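Long-range contact in 14-3-3 protein (Cryptosporidium parvum, PDB 3EFZ), which probably binds phosphoserine-containing partner proteins as a member of the 14-3-3 family of signalling regulators: residues B[174-179]-B[200-205]. Residues are numbered along the deposited sequence; the frame is centred on the assembly and turned at random.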
loop_
_atom_site.group_PDB
_atom_site.type_symbol
_atom_site.label_atom_id
_atom_site.label_comp_id
_atom_site.label_asym_id
_atom_site.label_seq_id
_atom_site.Cartn_x
_atom_site.Cartn_y
_atom_site.Cartn_z
ATOM N N PHE B 174 1.044 -21.977 -12.289
ATOM C CA PHE B 174 1.381 -21.674 -10.884
ATOM C C PHE B 174 0.303 -22.112 -9.910
ATOM O O PHE B 174 0.616 -22.677 -8.869
ATOM C CB PHE B 174 1.723 -20.179 -10.671
ATOM C CG PHE B 174 3.067 -19.754 -11.261
ATOM C CD1 PHE B 174 3.240 -18.475 -11.794
ATOM C CD2 PHE B 174 4.146 -20.639 -11.288
ATOM C CE1 PHE B 174 4.478 -18.070 -12.333
ATOM C CE2 PHE B 174 5.388 -20.261 -11.823
ATOM C CZ PHE B 174 5.558 -18.974 -12.349
ATOM N N TYR B 175 -0.957 -21.836 -10.254
ATOM C CA TYR B 175 -2.103 -22.257 -9.455
ATOM C C TYR B 175 -2.198 -23.769 -9.371
ATOM O O TYR B 175 -2.417 -24.306 -8.307
ATOM C CB TYR B 175 -3.419 -21.699 -10.025
ATOM C CG TYR B 175 -3.602 -20.224 -9.772
ATOM C CD1 TYR B 175 -3.261 -19.675 -8.541
ATOM C CD2 TYR B 175 -4.133 -19.369 -10.760
ATOM C CE1 TYR B 175 -3.414 -18.306 -8.286
ATOM C CE2 TYR B 175 -4.303 -17.995 -10.508
ATOM C CZ TYR B 175 -3.932 -17.475 -9.266
ATOM O OH TYR B 175 -4.080 -16.139 -8.974
ATOM N N GLU B 176 -2.032 -24.453 -10.496
ATOM C CA GLU B 176 -2.122 -25.904 -10.492
ATOM C C GLU B 176 -0.960 -26.544 -9.743
ATOM O O GLU B 176 -1.159 -27.555 -9.075
ATOM C CB GLU B 176 -2.290 -26.461 -11.907
ATOM C CG GLU B 176 -3.716 -26.239 -12.407
ATOM C CD GLU B 176 -3.948 -26.715 -13.817
ATOM O OE1 GLU B 176 -2.983 -27.191 -14.470
ATOM O OE2 GLU B 176 -5.112 -26.614 -14.277
ATOM N N ASP B 177 0.223 -25.926 -9.824
ATOM C CA ASP B 177 1.415 -26.394 -9.105
ATOM C C ASP B 177 1.238 -26.237 -7.595
ATOM O O ASP B 177 1.449 -27.182 -6.835
ATOM C CB ASP B 177 2.686 -25.661 -9.604
ATOM C CG ASP B 177 3.975 -26.186 -8.961
ATOM O OD1 ASP B 177 4.999 -25.474 -9.017
ATOM O OD2 ASP B 177 3.973 -27.305 -8.405
ATOM N N ALA B 178 0.812 -25.052 -7.181
ATOM C CA ALA B 178 0.503 -24.759 -5.775
ATOM C C ALA B 178 -0.603 -25.677 -5.225
ATOM O O ALA B 178 -0.454 -26.252 -4.153
ATOM C CB ALA B 178 0.123 -23.286 -5.613
ATOM N N LEU B 179 -1.698 -25.825 -5.970
ATOM C CA LEU B 179 -2.764 -26.782 -5.610
ATOM C C LEU B 179 -2.276 -28.225 -5.436
ATOM O O LEU B 179 -2.650 -28.893 -4.457
ATOM C CB LEU B 179 -3.923 -26.740 -6.625
ATOM C CG LEU B 179 -4.843 -25.513 -6.645
ATOM C CD1 LEU B 179 -5.704 -25.483 -7.922
ATOM C CD2 LEU B 179 -5.716 -25.458 -5.412
ATOM N N LEU B 200 -9.767 -20.205 -4.732
ATOM C CA LEU B 200 -10.494 -18.956 -4.954
ATOM C C LEU B 200 -9.846 -18.074 -6.010
ATOM O O LEU B 200 -10.543 -17.553 -6.879
ATOM C CB LEU B 200 -10.675 -18.154 -3.649
ATOM C CG LEU B 200 -11.345 -16.763 -3.778
ATOM C CD1 LEU B 200 -12.818 -16.853 -4.193
ATOM C CD2 LEU B 200 -11.203 -15.918 -2.502
ATOM N N ASN B 201 -8.525 -17.898 -5.929
ATOM C CA ASN B 201 -7.808 -17.106 -6.918
ATOM C C ASN B 201 -7.796 -17.741 -8.319
ATOM O O ASN B 201 -7.922 -17.031 -9.331
ATOM C CB ASN B 201 -6.412 -16.764 -6.403
ATOM C CG ASN B 201 -6.450 -15.697 -5.307
ATOM O OD1 ASN B 201 -7.492 -15.442 -4.709
ATOM N ND2 ASN B 201 -5.317 -15.093 -5.031
ATOM N N TYR B 202 -7.687 -19.067 -8.361
ATOM C CA TYR B 202 -7.791 -19.826 -9.614
ATOM C C TYR B 202 -9.194 -19.705 -10.183
ATOM O O TYR B 202 -9.347 -19.532 -11.384
ATOM C CB TYR B 202 -7.418 -21.300 -9.394
ATOM C CG TYR B 202 -7.152 -22.137 -10.648
ATOM C CD1 TYR B 202 -6.991 -21.549 -11.908
ATOM C CD2 TYR B 202 -7.021 -23.515 -10.553
ATOM C CE1 TYR B 202 -6.737 -22.317 -13.038
ATOM C CE2 TYR B 202 -6.765 -24.296 -11.679
ATOM C CZ TYR B 202 -6.623 -23.685 -12.919
ATOM O OH TYR B 202 -6.364 -24.461 -14.033
ATOM N N THR B 203 -10.207 -19.803 -9.315
ATOM C CA THR B 203 -11.601 -19.564 -9.692
ATOM C C THR B 203 -11.780 -18.166 -10.293
ATOM O O THR B 203 -12.464 -18.030 -11.301
ATOM C CB THR B 203 -12.570 -19.754 -8.498
ATOM O OG1 THR B 203 -12.531 -21.121 -8.065
ATOM C CG2 THR B 203 -13.994 -19.399 -8.882
ATOM N N ILE B 204 -11.140 -17.156 -9.698
ATOM C CA ILE B 204 -11.164 -15.781 -10.223
ATOM C C ILE B 204 -10.541 -15.686 -11.631
ATOM O O ILE B 204 -11.109 -15.023 -12.533
ATOM C CB ILE B 204 -10.501 -14.778 -9.243
ATOM C CG1 ILE B 204 -11.301 -14.685 -7.938
ATOM C CG2 ILE B 204 -10.368 -13.394 -9.884
ATOM C CD1 ILE B 204 -10.553 -13.972 -6.805
ATOM N N LEU B 205 -9.409 -16.371 -11.823
ATOM C CA LEU B 205 -8.748 -16.437 -13.126
ATOM C C LEU B 205 -9.655 -17.049 -14.183
ATOM O O LEU B 205 -9.741 -16.520 -15.300
ATOM C CB LEU B 205 -7.443 -17.242 -13.047
ATOM C CG LEU B 205 -6.548 -17.359 -14.288
ATOM C CD1 LEU B 205 -5.834 -16.025 -14.600
ATOM C CD2 LEU B 205 -5.523 -18.481 -14.076
#
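Tyr-175 and Tyr-202 meet where two antiparallel helices of the all-helical 14-3-3 fold, 161-185 and 193-207, pack side by side. The axes of segments 174-179 and 200-205 approach to 10.3 Å. The tight part is buried. The Tyr-175 ring lies against the backbone of the partner helix, with Tyr-202 N over its centre on one face. Leu-205 CD2 abuts its edge, 3.7 Å from Tyr-175 CD2. The two ring planes are tilted by about 30° and displaced so far that there is little stacking. Instead, Tyr-175 CB makes a CH-pi contact over the Tyr-202 ring, 4.1 Å from its centroid. Leu-179 CD1 comes to 3.5 Å from Tyr-202 CD2. The Tyr-175 hydroxyl hydrogen-bonds to Asp-150 and Arg-153. Asn-201 ND2 also bonds Asp-150. Arg-153 is predicted to contact the phosphoserine of a bound partner, so Tyr-175 is probably a second-shell residue of that site. Glu-176 forms the looser, solvent-facing side. With CG anti to the backbone N (chi1 -166°), the buried Tyr-202 ring points its hydroxyl at this rim. The Glu-176 chain extends to meet it. Tyr-202 OH donates a short 2.5 Å hydrogen bond to Glu-176 OE2. The hydroxyl meets OE2 from above the carboxylate plane, 40° out of it.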